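Local atomic coordinates of dual specificity phosphatase-like 15 isoform a (Homo sapiens, PDB entry 1YZ4), a protein that dephosphorylates phosphotyrosine, phosphoserine and phosphothreonine residues of proteins, as a dual-specificity protein phosphatase represented here by its catalytic domain. Residues N6-V11 / G30-T35; F76-R81 / T103-T108; L112-V117 / G133-L138. The protein carries 1 engineered substitution. One frame throughout, in Å; residues are numbered along the deposited sequence.

Contact 1: residues N6-V11 / G30-T35; sequences NGMTKV and GRNKIT
The Schellman motif that ends helix 26-31 brings N32 and I34 against M8, just ahead of the edge strand 9-12. N32 is the first residue to leave helical geometry. K33, with positive phi, is the C-prime residue. K33 N bonds to G30 O at 3.0 Å, and I34 N reaches back to L29 O. The turn therefore sends N32 and I34 to the same partner.

The side chains of M8 and N32 reach toward each other. The amide nitrogen N32 ND2 lies 3.4 Å from M8 SD, and the N-H...S angle is 151°. This is a weak hydrogen bond, with a soft thioether sulfur as acceptor. The same N32 ND2 also packs 3.4 Å from M8 CG, so the amide lies against the CG-SD part of the chain.

The I34 branch runs alongside the sulfur the other way. I34 CG1 is 3.9 Å from M8 SD, and I34 CD1 is 4.1 Å from it. The sulfur thus meets a polar group on one residue and an aliphatic branch on another. M8 CG lies between its own backbone N and carbonyl carbon (chi1 50°), and from there the extended second torsion carries SD out to both partners.

M8 and I34 are buried, and both also touch L29 and L88. N32 packs on Y16 of strand 15-18, while M8 N bonds to Q28 OE1. L88 belongs to the central strand 87-91, whose last residue, S91, is engineered and holds the predicted phosphocysteine position. The side chains of M8 and S91 are about 11 Å apart. The contact joins the residue leading into edge strand 9-12 to the turn after helix 26-31, beside the mixed five-stranded sheet of the dual-specificity phosphatase fold.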
loop_
_atom_site.group_PDB
_atom_site.type_symbol
_atom_site.label_atom_id
_atom_site.label_comp_id
_atom_site.label_asym_id
_atom_site.label_seq_id
_atom_site.Cartn_x
_atom_site.Cartn_y
_atom_site.Cartn_z
ATOM N N ASN A 6 -4.843 -12.868 9.951
ATOM C CA ASN A 6 -6.253 -13.191 9.741
ATOM C C ASN A 6 -6.955 -12.064 9.005
ATOM O O ASN A 6 -7.688 -11.270 9.598
ATOM C CB ASN A 6 -6.938 -13.455 11.076
ATOM C CG ASN A 6 -6.562 -14.794 11.647
ATOM O OD1 ASN A 6 -5.393 -15.179 11.617
ATOM N ND2 ASN A 6 -7.546 -15.518 12.173
ATOM N N GLY A 7 -6.721 -12.012 7.699
ATOM C CA GLY A 7 -7.310 -10.977 6.880
ATOM C C GLY A 7 -6.301 -9.868 6.670
ATOM O O GLY A 7 -5.130 -9.992 7.041
ATOM N N MET A 8 -6.748 -8.778 6.067
ATOM C CA MET A 8 -5.863 -7.653 5.830
ATOM C C MET A 8 -5.230 -7.227 7.153
ATOM O O MET A 8 -5.807 -7.414 8.222
ATOM C CB MET A 8 -6.645 -6.497 5.204
ATOM C CG MET A 8 -7.931 -6.140 5.929
ATOM S SD MET A 8 -8.935 -4.960 4.994
ATOM C CE MET A 8 -9.797 -6.051 3.887
ATOM N N THR A 9 -4.030 -6.672 7.081
ATOM C CA THR A 9 -3.348 -6.241 8.287
ATOM C C THR A 9 -3.296 -4.720 8.341
ATOM O O THR A 9 -2.988 -4.065 7.344
ATOM C CB THR A 9 -1.915 -6.822 8.351
ATOM O OG1 THR A 9 -1.188 -6.443 7.178
ATOM C CG2 THR A 9 -1.962 -8.342 8.435
ATOM N N LYS A 10 -3.629 -4.167 9.504
ATOM C CA LYS A 10 -3.616 -2.723 9.706
ATOM C C LYS A 10 -2.163 -2.271 9.736
ATOM O O LYS A 10 -1.361 -2.768 10.531
ATOM C CB LYS A 10 -4.300 -2.371 11.026
ATOM C CG LYS A 10 -4.587 -0.888 11.219
ATOM C CD LYS A 10 -5.349 -0.676 12.516
ATOM C CE LYS A 10 -5.947 0.714 12.602
ATOM N NZ LYS A 10 -6.713 0.904 13.868
ATOM N N VAL A 11 -1.824 -1.341 8.852
ATOM C CA VAL A 11 -0.465 -0.823 8.761
ATOM C C VAL A 11 -0.382 0.525 9.453
ATOM O O VAL A 11 0.652 0.901 9.997
ATOM C CB VAL A 11 -0.048 -0.625 7.296
ATOM C CG1 VAL A 11 1.421 -0.283 7.220
ATOM C CG2 VAL A 11 -0.372 -1.871 6.492
ATOM N N GLY A 30 -16.259 -4.617 5.523
ATOM C CA GLY A 30 -17.205 -3.894 6.355
ATOM C C GLY A 30 -16.645 -3.655 7.741
ATOM O O GLY A 30 -16.758 -2.562 8.294
ATOM N N ARG A 31 -16.036 -4.693 8.298
ATOM C CA ARG A 31 -15.435 -4.620 9.620
ATOM C C ARG A 31 -14.448 -3.455 9.686
ATOM O O ARG A 31 -14.480 -2.659 10.627
ATOM C CB ARG A 31 -14.716 -5.937 9.926
ATOM C CG ARG A 31 -14.026 -5.986 11.275
ATOM C CD ARG A 31 -13.370 -7.342 11.512
ATOM N NE ARG A 31 -12.726 -7.415 12.823
ATOM C CZ ARG A 31 -12.067 -8.479 13.279
ATOM N NH1 ARG A 31 -11.960 -9.570 12.530
ATOM N NH2 ARG A 31 -11.513 -8.450 14.485
ATOM N N ASN A 32 -13.581 -3.356 8.679
ATOM C CA ASN A 32 -12.580 -2.295 8.629
ATOM C C ASN A 32 -13.025 -1.022 7.896
ATOM O O ASN A 32 -12.204 -0.146 7.604
ATOM C CB ASN A 32 -11.284 -2.826 8.007
ATOM C CG ASN A 32 -10.639 -3.898 8.853
ATOM O OD1 ASN A 32 -10.638 -3.809 10.079
ATOM N ND2 ASN A 32 -10.075 -4.914 8.207
ATOM N N LYS A 33 -14.320 -0.923 7.605
ATOM C CA LYS A 33 -14.875 0.251 6.928
ATOM C C LYS A 33 -14.018 0.711 5.747
ATOM O O LYS A 33 -13.808 1.913 5.552
ATOM C CB LYS A 33 -15.017 1.407 7.918
ATOM C CG LYS A 33 -15.804 1.070 9.171
ATOM C CD LYS A 33 -15.832 2.254 10.128
ATOM C CE LYS A 33 -16.543 1.911 11.428
ATOM N NZ LYS A 33 -16.504 3.042 12.400
ATOM N N ILE A 34 -13.518 -0.242 4.968
ATOM C CA ILE A 34 -12.696 0.078 3.805
ATOM C C ILE A 34 -13.503 0.850 2.769
ATOM O O ILE A 34 -14.532 0.370 2.294
ATOM C CB ILE A 34 -12.139 -1.210 3.151
ATOM C CG1 ILE A 34 -11.128 -1.865 4.093
ATOM C CG2 ILE A 34 -11.503 -0.887 1.799
ATOM C CD1 ILE A 34 -9.943 -0.971 4.455
ATOM N N THR A 35 -13.037 2.049 2.423
ATOM C CA THR A 35 -13.725 2.882 1.433
ATOM C C THR A 35 -12.914 3.042 0.156
ATOM O O THR A 35 -13.429 3.495 -0.865
ATOM C CB THR A 35 -14.011 4.294 1.979
ATOM O OG1 THR A 35 -12.775 4.919 2.353
ATOM C CG2 THR A 35 -14.952 4.227 3.181
#

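Contact 2: residues F76-R81 / T103-T108; sequences FIHCCR and TAYVMT
Y105 reaches from helix 97-110 to helix 70-82 and meets I77, H78 and R81 there. On the 103-108 side its side chain makes the whole contact.

The polar interactions gather on the phenol oxygen. H78 ND1 lies 2.7 Å from Y105 OH in a nearly straight hydrogen bond; either atom could be the donor. R81 NH1 donates a second bond to Y105 OH at 3.1 Å. The oxygen lies in the guanidinium plane, at its edge. The guanidinium stands almost perpendicular to the phenol ring. Two bonds therefore grip the hydroxyl, and R81 would probably polarise it. R81 is held more strongly outside the pair, by a hydrogen bond from NH2 to P13 O.

The apolar interaction is on a ring face. I77 CG2 sits over the centre of the Y105 ring, 3.6 Å from the centroid. This is a CH-pi contact, with the methyl close to the ring normal.

The rings of H78 and Y105 meet at their borders, without overlap; their centroids are 5.9 Å apart and their planes differ by 53°.

Y105 has to span a wide gap, since the local helix axes come no closer than 11.3 Å and cross at -65°. Y105 CG is anti to the backbone N (chi1 180°), which carries the ring across. Helix 97-110 follows strand 87-91 and the H-C-x5-R phosphate-binding loop of protein tyrosine phosphatases, where engineered S91 takes the place of the predicted nucleophilic cysteine. Y105 thus ties the helix after that loop to helix 70-82. Helix 70-82 rests on strand 36-40 through I77 on I38, and its H78 touches L153 of helix 145-157. Helix 97-110 is backed by helix 132-143, with A104 against L138 and F141, and by helix 114-123, with T103 against V117.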
loop_
_atom_site.group_PDB
_atom_site.type_symbol
_atom_site.label_atom_id
_atom_site.label_comp_id
_atom_site.label_asym_id
_atom_site.label_seq_id
_atom_site.Cartn_x
_atom_site.Cartn_y
_atom_site.Cartn_z
ATOM N N PHE A 76 -3.282 9.021 -3.667
ATOM C CA PHE A 76 -4.581 8.377 -3.520
ATOM C C PHE A 76 -4.786 8.037 -2.037
ATOM O O PHE A 76 -5.772 8.442 -1.416
ATOM C CB PHE A 76 -4.604 7.100 -4.364
ATOM C CG PHE A 76 -5.929 6.382 -4.366
ATOM C CD1 PHE A 76 -6.997 6.859 -5.123
ATOM C CD2 PHE A 76 -6.087 5.196 -3.660
ATOM C CE1 PHE A 76 -8.204 6.157 -5.185
ATOM C CE2 PHE A 76 -7.293 4.482 -3.711
ATOM C CZ PHE A 76 -8.352 4.961 -4.477
ATOM N N ILE A 77 -3.833 7.301 -1.473
ATOM C CA ILE A 77 -3.900 6.897 -0.072
ATOM C C ILE A 77 -4.042 8.067 0.895
ATOM O O ILE A 77 -4.892 8.048 1.788
ATOM C CB ILE A 77 -2.650 6.086 0.325
ATOM C CG1 ILE A 77 -2.676 4.728 -0.389
ATOM C CG2 ILE A 77 -2.594 5.907 1.849
ATOM C CD1 ILE A 77 -1.344 3.992 -0.368
ATOM N N HIS A 78 -3.204 9.081 0.717
ATOM C CA HIS A 78 -3.230 10.241 1.590
ATOM C C HIS A 78 -4.588 10.936 1.555
ATOM O O HIS A 78 -5.183 11.205 2.603
ATOM C CB HIS A 78 -2.130 11.216 1.188
ATOM C CG HIS A 78 -1.622 12.048 2.320
ATOM N ND1 HIS A 78 -1.060 11.498 3.453
ATOM C CD2 HIS A 78 -1.570 13.390 2.489
ATOM C CE1 HIS A 78 -0.682 12.465 4.268
ATOM N NE2 HIS A 78 -0.981 13.624 3.706
ATOM N N CYS A 79 -5.078 11.215 0.352
ATOM C CA CYS A 79 -6.368 11.875 0.188
ATOM C C CYS A 79 -7.436 11.086 0.942
ATOM O O CYS A 79 -8.256 11.658 1.674
ATOM C CB CYS A 79 -6.739 11.966 -1.296
ATOM S SG CYS A 79 -8.440 12.524 -1.607
ATOM N N CYS A 80 -7.423 9.770 0.761
ATOM C CA CYS A 80 -8.384 8.914 1.437
ATOM C C CYS A 80 -8.276 9.022 2.966
ATOM O O CYS A 80 -9.280 9.204 3.665
ATOM C CB CYS A 80 -8.176 7.464 0.999
ATOM S SG CYS A 80 -8.915 6.226 2.087
ATOM N N ARG A 81 -7.060 8.922 3.488
ATOM C CA ARG A 81 -6.867 8.989 4.934
ATOM C C ARG A 81 -7.264 10.329 5.566
ATOM O O ARG A 81 -8.037 10.371 6.523
ATOM C CB ARG A 81 -5.405 8.679 5.291
ATOM C CG ARG A 81 -4.928 7.317 4.847
ATOM C CD ARG A 81 -3.536 7.029 5.381
ATOM N NE ARG A 81 -3.528 6.930 6.840
ATOM C CZ ARG A 81 -2.614 7.498 7.624
ATOM N NH1 ARG A 81 -1.627 8.213 7.094
ATOM N NH2 ARG A 81 -2.681 7.340 8.937
ATOM N N THR A 103 5.023 0.647 1.743
ATOM C CA THR A 103 6.296 1.034 2.345
ATOM C C THR A 103 6.674 2.425 1.853
ATOM O O THR A 103 7.076 3.292 2.636
ATOM C CB THR A 103 7.418 0.020 1.988
ATOM O OG1 THR A 103 7.084 -1.258 2.534
ATOM C CG2 THR A 103 8.761 0.443 2.586
ATOM N N ALA A 104 6.519 2.636 0.553
ATOM C CA ALA A 104 6.825 3.920 -0.048
ATOM C C ALA A 104 5.977 5.011 0.608
ATOM O O ALA A 104 6.457 6.110 0.874
ATOM C CB ALA A 104 6.546 3.862 -1.533
ATOM N N TYR A 105 4.711 4.702 0.873
ATOM C CA TYR A 105 3.818 5.664 1.502
ATOM C C TYR A 105 4.284 6.034 2.906
ATOM O O TYR A 105 4.384 7.209 3.256
ATOM C CB TYR A 105 2.408 5.101 1.618
ATOM C CG TYR A 105 1.470 6.083 2.272
ATOM C CD1 TYR A 105 1.024 7.210 1.579
ATOM C CD2 TYR A 105 1.062 5.919 3.598
ATOM C CE1 TYR A 105 0.198 8.150 2.188
ATOM C CE2 TYR A 105 0.232 6.860 4.216
ATOM C CZ TYR A 105 -0.193 7.971 3.499
ATOM O OH TYR A 105 -1.011 8.905 4.086
ATOM N N VAL A 106 4.539 5.011 3.716
ATOM C CA VAL A 106 4.974 5.218 5.086
ATOM C C VAL A 106 6.323 5.925 5.128
ATOM O O VAL A 106 6.593 6.705 6.038
ATOM C CB VAL A 106 5.044 3.876 5.840
ATOM C CG1 VAL A 106 5.534 4.093 7.272
ATOM C CG2 VAL A 106 3.655 3.234 5.849
ATOM N N MET A 107 7.171 5.662 4.142
ATOM C CA MET A 107 8.464 6.331 4.102
ATOM C C MET A 107 8.250 7.837 3.974
ATOM O O MET A 107 8.857 8.616 4.709
ATOM C CB MET A 107 9.298 5.835 2.915
ATOM C CG MET A 107 9.941 4.475 3.121
ATOM S SD MET A 107 10.581 3.769 1.587
ATOM C CE MET A 107 12.045 4.755 1.349
ATOM N N THR A 108 7.371 8.248 3.059
ATOM C CA THR A 108 7.135 9.673 2.861
ATOM C C THR A 108 6.465 10.375 4.042
ATOM O O THR A 108 6.852 11.498 4.377
ATOM C CB THR A 108 6.315 9.982 1.566
ATOM O OG1 THR A 108 4.973 10.337 1.913
ATOM C CG2 THR A 108 6.303 8.800 0.627
#

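Contact 3: residues L112-V117 / G133-L138; sequences LGWRDV and GFRQQL
The indole of W114 lies between the backbone of R135 on one face and the side chain of R115 on the other. R135 O sits over the centre of the ring, 4.1 Å above its plane. On the opposite face R115 CG is 3.4 Å above the plane, displaced toward the rim. W114 CH2, at the rim of the indole, lies 3.5 Å above the plane of the R115 guanidinium; the two groups are offset and not stacked face to face.

R135 reaches the same benzo end with its side chain. R135 NE is 3.8 Å from W114 CZ3, and R135 CB is 4.1 Å from W114 CH2. The guanidinium plane of R135 is turned 89° from the indole, so the two do not stack. The bend at chi3 of R135 (80°) turns the guanidinium out of line with the aliphatic chain. R135 NH1 is held by a hydrogen bond to P130 O.

L138 supplies the aliphatic part. L138 CB lies 3.9 Å from W114 CB and 4.0 Å from W114 CG, set across the root of the indole. W114 CG sits between its own backbone N and carbonyl carbon (chi1 69°), and the ring runs from L138 back along helix 132-143 to R135. No hydrogen bond joins the two segments. R115 NH1 and R135 NH2 are 5.1 Å apart, near enough that their like charges probably repel each other mildly.

W114 is the first residue of helix 114-123, and G113 is its N-cap. The indole thus wedges the start of that helix against the first half of helix 132-143. Helix 97-110 packs against both: M107 touches W114, T103 and V106 touch V117, and T100 touches F134.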
loop_
_atom_site.group_PDB
_atom_site.type_symbol
_atom_site.label_atom_id
_atom_site.label_comp_id
_atom_site.label_asym_id
_atom_site.label_seq_id
_atom_site.Cartn_x
_atom_site.Cartn_y
_atom_site.Cartn_z
ATOM N N LEU A 112 11.236 8.136 7.285
ATOM C CA LEU A 112 12.128 7.029 7.616
ATOM C C LEU A 112 12.490 6.165 6.407
ATOM O O LEU A 112 11.747 6.120 5.433
ATOM C CB LEU A 112 11.483 6.173 8.709
ATOM C CG LEU A 112 11.134 6.995 9.956
ATOM C CD1 LEU A 112 10.393 6.148 10.984
ATOM C CD2 LEU A 112 12.427 7.551 10.552
ATOM N N GLY A 113 13.637 5.486 6.483
ATOM C CA GLY A 113 14.107 4.636 5.394
ATOM C C GLY A 113 13.291 3.370 5.161
ATOM O O GLY A 113 12.576 2.918 6.052
ATOM N N TRP A 114 13.418 2.774 3.976
ATOM C CA TRP A 114 12.639 1.585 3.660
ATOM C C TRP A 114 12.938 0.370 4.526
ATOM O O TRP A 114 12.059 -0.476 4.732
ATOM C CB TRP A 114 12.791 1.206 2.182
ATOM C CG TRP A 114 14.141 0.708 1.812
ATOM C CD1 TRP A 114 15.216 1.456 1.427
ATOM C CD2 TRP A 114 14.573 -0.656 1.790
ATOM N NE1 TRP A 114 16.288 0.642 1.163
ATOM C CE2 TRP A 114 15.922 -0.660 1.376
ATOM C CE3 TRP A 114 13.949 -1.879 2.080
ATOM C CZ2 TRP A 114 16.665 -1.844 1.242
ATOM C CZ3 TRP A 114 14.685 -3.059 1.948
ATOM C CH2 TRP A 114 16.032 -3.029 1.531
ATOM N N ARG A 115 14.161 0.259 5.034
ATOM C CA ARG A 115 14.470 -0.891 5.872
ATOM C C ARG A 115 13.741 -0.815 7.208
ATOM O O ARG A 115 13.104 -1.784 7.621
ATOM C CB ARG A 115 15.982 -1.028 6.068
ATOM C CG ARG A 115 16.649 -1.600 4.830
ATOM C CD ARG A 115 18.167 -1.619 4.906
ATOM N NE ARG A 115 18.694 -2.568 3.933
ATOM C CZ ARG A 115 18.501 -3.884 4.002
ATOM N NH1 ARG A 115 17.801 -4.408 5.003
ATOM N NH2 ARG A 115 18.984 -4.678 3.057
ATOM N N ASP A 116 13.815 0.332 7.875
ATOM C CA ASP A 116 13.124 0.488 9.144
ATOM C C ASP A 116 11.624 0.343 8.915
ATOM O O ASP A 116 10.926 -0.288 9.708
ATOM C CB ASP A 116 13.409 1.861 9.770
ATOM C CG ASP A 116 14.867 2.056 10.123
ATOM O OD1 ASP A 116 15.478 1.103 10.635
ATOM O OD2 ASP A 116 15.401 3.166 9.904
ATOM N N VAL A 117 11.129 0.925 7.824
ATOM C CA VAL A 117 9.700 0.855 7.524
ATOM C C VAL A 117 9.262 -0.589 7.262
ATOM O O VAL A 117 8.263 -1.057 7.822
ATOM C CB VAL A 117 9.319 1.756 6.298
ATOM C CG1 VAL A 117 7.848 1.605 5.982
ATOM C CG2 VAL A 117 9.616 3.226 6.600
ATOM N N GLY A 133 14.071 -6.460 -6.742
ATOM C CA GLY A 133 14.012 -5.284 -7.594
ATOM C C GLY A 133 13.212 -4.141 -7.003
ATOM O O GLY A 133 13.567 -2.970 -7.163
ATOM N N PHE A 134 12.125 -4.472 -6.315
ATOM C CA PHE A 134 11.294 -3.439 -5.706
ATOM C C PHE A 134 12.011 -2.796 -4.522
ATOM O O PHE A 134 11.773 -1.637 -4.196
ATOM C CB PHE A 134 9.952 -4.029 -5.241
ATOM C CG PHE A 134 9.081 -4.507 -6.365
ATOM C CD1 PHE A 134 9.412 -4.230 -7.691
ATOM C CD2 PHE A 134 7.915 -5.216 -6.100
ATOM C CE1 PHE A 134 8.590 -4.653 -8.733
ATOM C CE2 PHE A 134 7.089 -5.641 -7.133
ATOM C CZ PHE A 134 7.426 -5.360 -8.453
ATOM N N ARG A 135 12.895 -3.552 -3.884
ATOM C CA ARG A 135 13.630 -3.030 -2.741
ATOM C C ARG A 135 14.612 -1.958 -3.206
ATOM O O ARG A 135 14.810 -0.952 -2.522
ATOM C CB ARG A 135 14.324 -4.190 -2.009
ATOM C CG ARG A 135 13.310 -5.280 -1.616
ATOM C CD ARG A 135 13.924 -6.565 -1.095
ATOM N NE ARG A 135 14.332 -6.474 0.300
ATOM C CZ ARG A 135 13.807 -7.194 1.287
ATOM N NH1 ARG A 135 12.839 -8.067 1.048
ATOM N NH2 ARG A 135 14.269 -7.055 2.518
ATOM N N GLN A 136 15.193 -2.158 -4.389
ATOM C CA GLN A 136 16.136 -1.197 -4.962
ATOM C C GLN A 136 15.376 0.062 -5.332
ATOM O O GLN A 136 15.846 1.179 -5.089
ATOM C CB GLN A 136 16.805 -1.770 -6.213
ATOM C CG GLN A 136 17.719 -2.952 -5.933
ATOM C CD GLN A 136 18.454 -3.439 -7.168
ATOM O OE1 GLN A 136 17.852 -3.993 -8.093
ATOM N NE2 GLN A 136 19.765 -3.228 -7.190
ATOM N N GLN A 137 14.200 -0.133 -5.926
ATOM C CA GLN A 137 13.349 0.974 -6.318
ATOM C C GLN A 137 12.940 1.736 -5.060
ATOM O O GLN A 137 12.779 2.958 -5.089
ATOM C CB GLN A 137 12.117 0.458 -7.071
ATOM C CG GLN A 137 12.454 -0.124 -8.433
ATOM C CD GLN A 137 11.229 -0.568 -9.214
ATOM O OE1 GLN A 137 10.242 0.163 -9.321
ATOM N NE2 GLN A 137 11.295 -1.767 -9.780
ATOM N N LEU A 138 12.777 1.012 -3.957
ATOM C CA LEU A 138 12.428 1.655 -2.693
ATOM C C LEU A 138 13.649 2.458 -2.233
ATOM O O LEU A 138 13.520 3.548 -1.674
ATOM C CB LEU A 138 12.034 0.604 -1.644
ATOM C CG LEU A 138 10.628 0.011 -1.846
ATOM C CD1 LEU A 138 10.458 -1.258 -1.020
ATOM C CD2 LEU A 138 9.566 1.061 -1.462
#

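How the contacts relate
The three contacts follow one another along the chain; none nests and none crosses. Contact 1 closes a loop of 18 residues that includes strand 15-18 and most of helix 26-31. Contact 2 closes one of 21 residues that holds strand 87-91 and the first part of helix 97-110. Contact 3 closes a loop of 15 residues, about half helix and without strand. Contact 2 meets contact 1 where C80 SG packs 4.1 Å from T35 OG1, and contact 3 where M107 packs on L112, W114 and L138. Contacts 1 and 3 do not touch. The three run from edge strand 9-12 and the turn after helix 26-31, through helices 70-82 and 97-110, to helices 114-123 and 132-143.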